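Adenylate kinase (Thermus thermophilus, PDB 3CM0) catalyses the reversible transfer of the terminal phosphate group between ATP and AMP, giving two ADP and helping to balance cellular adenine nucleotides. Local coordinates at residues L107-V112 and G162-V167. Sequence-based numbering, arbitrary orientation.
Sequences LGVVLV and GVLKRV
Leu164 reaches across to both Val109 and Leu111. Its CG stands anti to the backbone N (chi1 -174°). Leu164 CD1 lies 4.1 Å from Val109 CG1 and equally far from Leu111 CB. Beside it, Val163 CG2 meets Val109 CG2 at 4.0 Å. Leu111 and Arg166 run side by side in the same direction, with Leu111 CD2 3.7 Å from Arg166 NH1. Leu164 CD2 packs on one face of the guanidinium, toward its rim. Arg166 forms salt bridges through NH2 to Glu159 and through NH1 to Glu113. Strand 164-168 is an outermost strand of the five-stranded parallel sheet of the CORE domain, a P-loop NTPase fold with strand order 2-3-1-4-5. It joins strand 104-113 through four backbone hydrogen bonds, among them Leu111 N to Lys165 O at 2.8 Å. On the other face, Val110 CG1 lies 4.2 Å from Val167 CG2, and helix 173-184 packs on both residues. Lys165 bends at chi2 (-66°), and its chain passes over Gly108. Lys165 CG is 4.0 Å from Gly108 CA. Lys165 CE is 3.7 Å from Leu107 O. Further along that face, Val112 touches Ala15 of the predicted ATP site.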
loop_
_atom_site.group_PDB
_atom_site.type_symbol
_atom_site.label_atom_id
_atom_site.label_comp_id
_atom_site.label_asym_id
_atom_site.label_seq_id
_atom_site.Cartn_x
_atom_site.Cartn_y
_atom_site.Cartn_z
ATOM N N LEU A 107 4.194 2.816 -13.246
ATOM C CA LEU A 107 5.028 4.026 -13.269
ATOM C C LEU A 107 6.161 3.970 -12.246
ATOM O O LEU A 107 7.216 4.595 -12.417
ATOM C CB LEU A 107 4.195 5.284 -12.960
ATOM C CG LEU A 107 3.104 5.642 -13.992
ATOM C CD1 LEU A 107 2.296 6.856 -13.536
ATOM C CD2 LEU A 107 3.762 5.924 -15.311
ATOM N N GLY A 108 5.916 3.264 -11.160
ATOM C CA GLY A 108 6.923 3.164 -10.114
ATOM C C GLY A 108 6.348 2.600 -8.831
ATOM O O GLY A 108 5.134 2.533 -8.658
ATOM N N VAL A 109 7.239 2.124 -7.962
ATOM C CA VAL A 109 6.870 1.624 -6.662
ATOM C C VAL A 109 7.586 2.601 -5.737
ATOM O O VAL A 109 8.803 2.606 -5.633
ATOM C CB VAL A 109 7.411 0.177 -6.453
ATOM C CG1 VAL A 109 7.105 -0.309 -5.071
ATOM C CG2 VAL A 109 6.687 -0.723 -7.478
ATOM N N VAL A 110 6.807 3.452 -5.101
ATOM C CA VAL A 110 7.353 4.480 -4.212
ATOM C C VAL A 110 7.696 3.876 -2.856
ATOM O O VAL A 110 6.846 3.273 -2.213
ATOM C CB VAL A 110 6.308 5.600 -4.026
ATOM C CG1 VAL A 110 6.815 6.656 -3.019
ATOM C CG2 VAL A 110 6.025 6.216 -5.361
ATOM N N LEU A 111 8.958 4.033 -2.428
ATOM C CA LEU A 111 9.363 3.524 -1.117
ATOM C C LEU A 111 9.753 4.750 -0.303
ATOM O O LEU A 111 10.799 5.362 -0.566
ATOM C CB LEU A 111 10.581 2.586 -1.228
ATOM C CG LEU A 111 11.079 2.060 0.146
ATOM C CD1 LEU A 111 10.060 1.098 0.769
ATOM C CD2 LEU A 111 12.405 1.266 -0.097
ATOM N N VAL A 112 8.900 5.120 0.651
ATOM C CA VAL A 112 9.165 6.295 1.480
ATOM C C VAL A 112 10.111 5.897 2.599
ATOM O O VAL A 112 9.802 5.027 3.408
ATOM C CB VAL A 112 7.854 6.856 2.067
ATOM C CG1 VAL A 112 8.138 8.165 2.847
ATOM C CG2 VAL A 112 6.851 7.118 0.916
ATOM N N GLY A 162 13.940 -2.495 -11.890
ATOM C CA GLY A 162 14.185 -1.082 -12.114
ATOM C C GLY A 162 13.026 -0.127 -11.894
ATOM O O GLY A 162 13.090 1.019 -12.361
ATOM N N VAL A 163 12.009 -0.559 -11.143
ATOM C CA VAL A 163 10.835 0.264 -10.923
ATOM C C VAL A 163 10.714 0.834 -9.507
ATOM O O VAL A 163 9.758 1.565 -9.207
ATOM C CB VAL A 163 9.499 -0.498 -11.299
ATOM C CG1 VAL A 163 9.512 -0.915 -12.780
ATOM C CG2 VAL A 163 9.290 -1.734 -10.395
ATOM N N LEU A 164 11.689 0.533 -8.649
ATOM C CA LEU A 164 11.624 1.048 -7.266
ATOM C C LEU A 164 12.068 2.514 -7.268
ATOM O O LEU A 164 13.091 2.870 -7.866
ATOM C CB LEU A 164 12.538 0.218 -6.356
ATOM C CG LEU A 164 12.473 0.532 -4.852
ATOM C CD1 LEU A 164 11.094 0.028 -4.346
ATOM C CD2 LEU A 164 13.619 -0.248 -4.090
ATOM N N LYS A 165 11.296 3.354 -6.597
ATOM C CA LYS A 165 11.589 4.786 -6.501
ATOM C C LYS A 165 11.731 5.089 -5.013
ATOM O O LYS A 165 10.732 5.206 -4.290
ATOM C CB LYS A 165 10.412 5.622 -7.063
ATOM C CG LYS A 165 9.954 5.231 -8.447
ATOM C CD LYS A 165 11.017 5.521 -9.456
ATOM C CE LYS A 165 10.555 5.150 -10.866
ATOM N NZ LYS A 165 11.680 5.369 -11.840
ATOM N N ARG A 166 12.976 5.167 -4.545
ATOM C CA ARG A 166 13.238 5.459 -3.146
ATOM C C ARG A 166 13.106 6.956 -3.006
ATOM O O ARG A 166 13.713 7.734 -3.766
ATOM C CB ARG A 166 14.657 5.006 -2.767
ATOM C CG ARG A 166 14.850 3.502 -2.858
ATOM C CD ARG A 166 16.351 3.159 -2.737
ATOM N NE ARG A 166 16.605 1.729 -2.832
ATOM C CZ ARG A 166 16.470 0.856 -1.835
ATOM N NH1 ARG A 166 16.079 1.250 -0.628
ATOM N NH2 ARG A 166 16.742 -0.435 -2.053
ATOM N N VAL A 167 12.336 7.378 -2.015
ATOM C CA VAL A 167 12.084 8.794 -1.797
ATOM C C VAL A 167 12.380 9.189 -0.359
ATOM O O VAL A 167 12.111 8.430 0.577
ATOM C CB VAL A 167 10.590 9.120 -2.112
ATOM C CG1 VAL A 167 10.238 10.516 -1.634
ATOM C CG2 VAL A 167 10.329 8.953 -3.639
#